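PDB 5A3D: DNA repair protein RAD14 from Saccharomyces cerevisiae, which binds specifically to damaged, kinked DNA during nucleotide excision repair and is required for the incision step, this chain being its DNA-binding domain. Local coordinates for residues 3-8 / 23-28; 36-41 / 81-86. All blocks are in the same frame, centred on the assembly; numbering follows the deposited sequence.

Overall arrangement
Contact 1 (3-8 with 23-28) closes the zinc finger near the start of the chain, its centre about 18 Å from that of the chain, with three of its eight touching residues buried; contact 2 (36-41 with 81-86) lies near that centre, with six of eleven buried. Metal bonds and N-H...S hydrogen bonds hold the first, whereas the second depends on antiparallel strand pairing, main-chain bonds at a helix start and aliphatic packing. Their centres are about 16 Å apart, yet they touch: Glu6 OE2 forms a salt bridge with Lys36 NZ and probably a hydrogen bond with Tyr37 OH, while Leu23 and Val25 pack on Tyr37. Helices 27-32 and 34-37, consecutive in the chain, connect them.

Contact 1 of 2, residues 3-8 / 23-28; sequences KCIECH and LQVCKQ. With ZN (zinc ion), chain F.
Cys4, Cys7 and Cys26 meet across the two segments at a zinc ion, which Cys29, one helical turn beyond Cys26, completes as a four-cysteine site. This is the zinc finger of the XPA-family DNA-binding domain, built from the CxxC pairs Cys4/Cys7 and Cys26/Cys29. The metal bonds from Cys4 SG and Cys7 SG to the zinc ion are both 2.4 Å, and that from Cys26 SG is 2.3 Å. An anti torsion to the backbone N (chi1 176°) places Cys4 SG at the metal, and Cys7 SG, from the same CxxC turn, binds beside it.

Backbone N-H groups donate to the Cys4 sulphur as a second shell. Cys26 N donates to Cys4 SG across the contact at 3.3 Å in a nearly straight bond (166° at the hydrogen). Within the turn Glu6 N donates to the same sulphur at 3.4 Å, and Cys7 N adds a weak, long bond. Such N-H...S bonds would be expected to offset part of the thiolate charge. Cys26 also occupies the N-cap of helix 27-32, its side chain accepting a backbone N-H beyond the segment.

One main-chain bond ties the loops beside the metal: Ile5 N to Gln24 O, 2.9 Å, with 170° at the hydrogen. Gln24 is the centre of an inverse gamma turn, and its carbonyl also receives a CA-H...O contact from Cys4. The main apolar packing comes from Ile5, whose CD1 lies 3.6 Å from Val25 CG2, the two side chains crossing at about a right angle; Ile5 CG2 touches Gln24 CB.

The finger sits against helix 34-37, while backbone bonds join Leu23 to Leu17 of helix 15-19 and Val25 to Asp14, just before that helix.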
loop_
_atom_site.group_PDB
_atom_site.type_symbol
_atom_site.label_atom_id
_atom_site.label_comp_id
_atom_site.label_asym_id
_atom_site.label_seq_id
_atom_site.Cartn_x
_atom_site.Cartn_y
_atom_site.Cartn_z
ATOM N N LYS B 3 39.529 -13.594 11.784
ATOM C CA LYS B 3 39.509 -12.612 12.881
ATOM C C LYS B 3 38.551 -11.473 12.609
ATOM O O LYS B 3 38.298 -11.071 11.479
ATOM C CB LYS B 3 40.892 -12.073 13.221
ATOM C CG LYS B 3 41.874 -13.186 13.660
ATOM C CD LYS B 3 43.166 -12.624 14.227
ATOM C CE LYS B 3 44.294 -13.668 14.304
ATOM N NZ LYS B 3 44.018 -14.939 15.059
ATOM N N CYS B 4 37.936 -11.009 13.657
ATOM C CA CYS B 4 37.099 -9.788 13.602
ATOM C C CYS B 4 37.732 -8.624 12.855
ATOM O O CYS B 4 38.890 -8.268 13.070
ATOM C CB CYS B 4 36.843 -9.364 15.036
ATOM S SG CYS B 4 35.941 -7.819 15.192
ATOM N N ILE B 5 36.968 -8.024 11.950
ATOM C CA ILE B 5 37.501 -6.963 11.089
ATOM C C ILE B 5 37.722 -5.647 11.847
ATOM O O ILE B 5 38.333 -4.749 11.347
ATOM C CB ILE B 5 36.585 -6.754 9.850
ATOM C CG1 ILE B 5 35.231 -6.215 10.273
ATOM C CG2 ILE B 5 36.441 -8.080 9.140
ATOM C CD1 ILE B 5 34.073 -6.346 9.277
ATOM N N GLU B 6 37.220 -5.514 13.074
ATOM C CA GLU B 6 37.506 -4.299 13.815
ATOM C C GLU B 6 38.759 -4.480 14.662
ATOM O O GLU B 6 39.768 -3.712 14.543
ATOM C CB GLU B 6 36.302 -3.924 14.657
ATOM C CG GLU B 6 35.187 -3.508 13.748
ATOM C CD GLU B 6 35.400 -2.100 13.153
ATOM O OE1 GLU B 6 36.395 -1.396 13.517
ATOM O OE2 GLU B 6 34.582 -1.715 12.337
ATOM N N CYS B 7 38.732 -5.483 15.528
ATOM C CA CYS B 7 39.803 -5.601 16.480
ATOM C C CYS B 7 40.986 -6.425 15.956
ATOM O O CYS B 7 42.107 -6.267 16.423
ATOM C CB CYS B 7 39.259 -6.166 17.814
ATOM S SG CYS B 7 38.668 -7.862 17.891
ATOM N N HIS B 8 40.707 -7.353 15.044
ATOM C CA HIS B 8 41.722 -8.292 14.484
ATOM C C HIS B 8 42.276 -9.338 15.447
ATOM O O HIS B 8 43.357 -9.869 15.226
ATOM C CB HIS B 8 42.871 -7.492 13.895
ATOM C CG HIS B 8 42.403 -6.417 12.978
ATOM N ND1 HIS B 8 41.756 -6.689 11.788
ATOM C CD2 HIS B 8 42.486 -5.064 13.066
ATOM C CE1 HIS B 8 41.454 -5.551 11.187
ATOM N NE2 HIS B 8 41.900 -4.548 11.933
ATOM N N LEU B 23 28.467 -9.957 8.821
ATOM C CA LEU B 23 29.587 -9.078 9.241
ATOM C C LEU B 23 30.456 -9.892 10.158
ATOM O O LEU B 23 29.952 -10.459 11.136
ATOM C CB LEU B 23 29.033 -7.856 9.950
ATOM C CG LEU B 23 28.338 -6.829 9.044
ATOM C CD1 LEU B 23 27.634 -5.740 9.866
ATOM C CD2 LEU B 23 29.326 -6.209 8.122
ATOM N N GLN B 24 31.709 -10.029 9.795
ATOM C CA GLN B 24 32.700 -10.662 10.660
ATOM C C GLN B 24 33.193 -9.721 11.782
ATOM O O GLN B 24 34.314 -9.148 11.669
ATOM C CB GLN B 24 33.871 -11.170 9.818
ATOM C CG GLN B 24 33.462 -12.316 8.924
ATOM C CD GLN B 24 34.366 -13.500 9.193
ATOM O OE1 GLN B 24 35.483 -13.586 8.628
ATOM N NE2 GLN B 24 33.920 -14.405 10.120
ATOM N N VAL B 25 32.309 -9.485 12.746
ATOM C CA VAL B 25 32.507 -8.492 13.839
ATOM C C VAL B 25 32.119 -9.122 15.153
ATOM O O VAL B 25 31.110 -9.814 15.222
ATOM C CB VAL B 25 31.654 -7.220 13.607
ATOM C CG1 VAL B 25 31.893 -6.225 14.735
ATOM C CG2 VAL B 25 32.083 -6.619 12.296
ATOM N N CYS B 26 32.995 -9.025 16.144
ATOM C CA CYS B 26 32.731 -9.598 17.456
ATOM C C CYS B 26 31.745 -8.722 18.236
ATOM O O CYS B 26 31.557 -7.518 17.946
ATOM C CB CYS B 26 34.045 -9.812 18.270
ATOM S SG CYS B 26 34.832 -8.381 18.877
ATOM N N LYS B 27 31.195 -9.270 19.282
ATOM C CA LYS B 27 30.166 -8.588 20.037
ATOM C C LYS B 27 30.776 -7.318 20.731
ATOM O O LYS B 27 30.164 -6.272 20.801
ATOM C CB LYS B 27 29.508 -9.535 21.054
ATOM C CG LYS B 27 28.395 -8.782 21.772
ATOM C CD LYS B 27 27.040 -9.430 22.041
ATOM C CE LYS B 27 26.921 -10.939 22.291
ATOM N NZ LYS B 27 25.549 -11.242 22.882
ATOM N N GLN B 28 31.987 -7.447 21.235
ATOM C CA GLN B 28 32.602 -6.342 21.956
ATOM C C GLN B 28 32.769 -5.106 21.017
ATOM O O GLN B 28 32.433 -3.970 21.359
ATOM C CB GLN B 28 33.887 -6.761 22.630
ATOM C CG GLN B 28 34.717 -5.580 23.279
ATOM C CD GLN B 28 35.833 -6.040 24.195
ATOM O OE1 GLN B 28 36.133 -7.199 24.320
ATOM N NE2 GLN B 28 36.493 -5.087 24.823
HETATM ZN ZN ZN F . 36.384 -7.356 17.501
#

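Contact 2 of 2, residues 36-41 / 81-86; sequences KYALLT and FVRCEV. With nucleotides of chain D.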
loop_
_atom_site.group_PDB
_atom_site.type_symbol
_atom_site.label_atom_id
_atom_site.label_comp_id
_atom_site.label_asym_id
_atom_site.label_seq_id
_atom_site.Cartn_x
_atom_site.Cartn_y
_atom_site.Cartn_z
ATOM N N LYS B 36 28.614 2.125 13.477
ATOM C CA LYS B 36 28.548 1.107 12.450
ATOM C C LYS B 36 27.519 -0.015 12.738
ATOM O O LYS B 36 26.818 -0.453 11.799
ATOM C CB LYS B 36 29.901 0.413 12.243
ATOM C CG LYS B 36 30.951 1.234 11.481
ATOM C CD LYS B 36 32.264 0.531 11.438
ATOM C CE LYS B 36 33.312 1.266 10.599
ATOM N NZ LYS B 36 34.659 0.701 10.964
ATOM N N TYR B 37 27.442 -0.495 13.982
ATOM C CA TYR B 37 26.851 -1.760 14.196
ATOM C C TYR B 37 25.538 -1.790 14.949
ATOM O O TYR B 37 24.986 -2.827 15.199
ATOM C CB TYR B 37 27.880 -2.709 14.808
ATOM C CG TYR B 37 29.130 -2.854 13.979
ATOM C CD1 TYR B 37 29.075 -3.321 12.686
ATOM C CD2 TYR B 37 30.353 -2.426 14.451
ATOM C CE1 TYR B 37 30.211 -3.460 11.889
ATOM C CE2 TYR B 37 31.496 -2.586 13.661
ATOM C CZ TYR B 37 31.425 -3.050 12.364
ATOM O OH TYR B 37 32.573 -3.218 11.605
ATOM N N ALA B 38 25.078 -0.653 15.348
ATOM C CA ALA B 38 23.863 -0.613 16.131
ATOM C C ALA B 38 22.687 -1.123 15.313
ATOM O O ALA B 38 22.612 -0.881 14.122
ATOM C CB ALA B 38 23.504 0.829 16.476
ATOM N N LEU B 39 21.710 -1.667 15.991
ATOM C CA LEU B 39 20.506 -2.150 15.289
ATOM C C LEU B 39 19.414 -1.108 15.505
ATOM O O LEU B 39 19.317 -0.481 16.568
ATOM C CB LEU B 39 20.118 -3.496 15.737
ATOM C CG LEU B 39 21.141 -4.626 15.629
ATOM C CD1 LEU B 39 20.515 -5.942 16.095
ATOM C CD2 LEU B 39 21.698 -4.747 14.196
ATOM N N LEU B 40 18.710 -0.819 14.411
ATOM C CA LEU B 40 17.734 0.260 14.358
ATOM C C LEU B 40 16.418 -0.389 13.997
ATOM O O LEU B 40 16.330 -1.246 13.108
ATOM C CB LEU B 40 18.085 1.212 13.231
ATOM C CG LEU B 40 19.443 1.920 13.318
ATOM C CD1 LEU B 40 19.603 2.816 12.098
ATOM C CD2 LEU B 40 19.418 2.706 14.577
ATOM N N THR B 41 15.373 0.037 14.651
ATOM C CA THR B 41 14.062 -0.422 14.242
ATOM C C THR B 41 13.688 0.169 12.909
ATOM O O THR B 41 14.213 1.162 12.419
ATOM C CB THR B 41 13.004 -0.059 15.293
ATOM O OG1 THR B 41 12.849 1.360 15.257
ATOM C CG2 THR B 41 13.373 -0.516 16.665
ATOM N N PHE B 81 17.439 -3.328 11.625
ATOM C CA PHE B 81 18.356 -3.044 10.464
ATOM C C PHE B 81 19.726 -2.601 11.064
ATOM O O PHE B 81 19.729 -1.970 12.135
ATOM C CB PHE B 81 17.808 -1.959 9.581
ATOM C CG PHE B 81 16.515 -2.308 8.957
ATOM C CD1 PHE B 81 15.344 -2.156 9.684
ATOM C CD2 PHE B 81 16.447 -2.803 7.652
ATOM C CE1 PHE B 81 14.108 -2.415 9.086
ATOM C CE2 PHE B 81 15.181 -3.116 7.099
ATOM C CZ PHE B 81 14.021 -2.917 7.826
ATOM N N VAL B 82 20.806 -2.926 10.359
ATOM C CA VAL B 82 22.177 -2.555 10.865
ATOM C C VAL B 82 22.497 -1.149 10.340
ATOM O O VAL B 82 22.334 -0.821 9.128
ATOM C CB VAL B 82 23.310 -3.618 10.648
ATOM C CG1 VAL B 82 23.731 -3.812 9.211
ATOM C CG2 VAL B 82 24.516 -3.307 11.541
ATOM N N ARG B 83 22.998 -0.343 11.265
ATOM C CA ARG B 83 23.234 1.037 10.958
ATOM C C ARG B 83 24.077 1.185 9.699
ATOM O O ARG B 83 23.738 2.010 8.879
ATOM C CB ARG B 83 23.792 1.846 12.117
ATOM C CG ARG B 83 23.926 3.281 11.659
ATOM C CD ARG B 83 24.457 4.214 12.692
ATOM N NE ARG B 83 23.812 4.271 13.953
ATOM C CZ ARG B 83 22.744 5.009 14.188
ATOM N NH1 ARG B 83 22.188 5.689 13.178
ATOM N NH2 ARG B 83 22.232 5.064 15.421
ATOM N N CYS B 84 25.156 0.411 9.550
ATOM C CA CYS B 84 26.061 0.686 8.426
ATOM C C CYS B 84 25.329 0.521 7.049
ATOM O O CYS B 84 25.615 1.245 6.142
ATOM C CB CYS B 84 27.330 -0.163 8.520
ATOM S SG CYS B 84 27.094 -1.947 8.582
ATOM N N GLU B 85 24.437 -0.454 6.943
ATOM C CA GLU B 85 23.614 -0.650 5.696
ATOM C C GLU B 85 22.646 0.487 5.419
ATOM O O GLU B 85 22.571 1.081 4.320
ATOM C CB GLU B 85 22.835 -1.944 5.816
ATOM C CG GLU B 85 23.685 -3.137 5.568
ATOM C CD GLU B 85 22.906 -4.448 5.517
ATOM O OE1 GLU B 85 21.650 -4.456 5.443
ATOM O OE2 GLU B 85 23.625 -5.519 5.491
ATOM N N VAL B 86 21.877 0.796 6.466
ATOM C CA VAL B 86 20.907 1.896 6.489
ATOM C C VAL B 86 21.566 3.236 6.062
ATOM O O VAL B 86 21.040 3.953 5.216
ATOM C CB VAL B 86 20.252 2.013 7.902
ATOM C CG1 VAL B 86 19.245 3.143 7.891
ATOM C CG2 VAL B 86 19.454 0.749 8.149
ATOM P P DG D 3 9.411 -1.378 14.310
ATOM O OP1 DG D 3 10.320 -2.385 13.679
ATOM O OP2 DG D 3 9.677 0.038 14.159
ATOM O "O5'" DG D 3 7.926 -1.669 13.800
ATOM C "C5'" DG D 3 7.370 -2.976 13.917
ATOM C "C4'" DG D 3 6.144 -3.084 13.034
ATOM O "O4'" DG D 3 5.036 -2.352 13.612
ATOM C "C3'" DG D 3 6.294 -2.554 11.616
ATOM O "O3'" DG D 3 5.520 -3.543 10.951
ATOM C "C2'" DG D 3 5.717 -1.146 11.711
ATOM C "C1'" DG D 3 4.627 -1.294 12.768
ATOM N N9 DG D 3 4.339 -0.140 13.619
ATOM C C8 DG D 3 5.231 0.725 14.203
ATOM N N7 DG D 3 4.659 1.605 14.977
ATOM C C5 DG D 3 3.305 1.325 14.869
ATOM C C6 DG D 3 2.195 1.937 15.482
ATOM O O6 DG D 3 2.179 2.909 16.238
ATOM N N1 DG D 3 0.999 1.345 15.086
ATOM C C2 DG D 3 0.895 0.260 14.252
ATOM N N2 DG D 3 -0.344 -0.203 14.028
ATOM N N3 DG D 3 1.929 -0.354 13.716
ATOM C C4 DG D 3 3.095 0.224 14.067
#
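This contact is an antiparallel strand pairing, Leu40 with Phe81 and Leu39 with Val82, that runs directly into the first turn of helix 83-94 near the centre of the DNA-binding domain. Leu40 and Phe81 form a hydrogen-bonded pair: Leu40 N to Phe81 O is 2.7 Å and Phe81 N to Leu40 O is 2.8 Å. Leu39 and Val82 are the adjoining non-hydrogen-bonded pair, with Leu39 CD2 4.1 Å from Val82 CB.

Where the strand becomes helix, Arg83 N donates to Ala38 O at 2.9 Å, and Cys84 N makes a weak bond to Lys36 O. Val82 CG2, anti to its backbone N, touches the carbonyl oxygens of both Lys36 and Tyr37.

Leu40 lies over the Arg83 guanidinium, its CD2 3.7 Å above one face and offset toward the rim; CD1 reaches Val86 CG1 at 4.2 Å. Arg83 extends with CG anti to its backbone N (chi1 -177°) and bends at chi3, and its NH1 is hydrogen-bonded to Tyr49 OH. An alanine in place of Leu40 would take the methyl from this guanidinium face and would probably leave a gap beside Val86 CG1. At the far end Thr41 CB comes within 3.5 Å of OP2 of DG3 in chain D, beside the DNA backbone. Leu39 packs on a guanine base of the bound DNA, so strand 39-41 lies at the DNA surface.

Strand 39-41 is an outer strand of the three-stranded sheet, next to 78-82. Helix 42-49 packs on Leu40 and Val86 through Cys45 and Tyr49, whereas Leu17 of helix 15-19 touches Tyr37 and Val82.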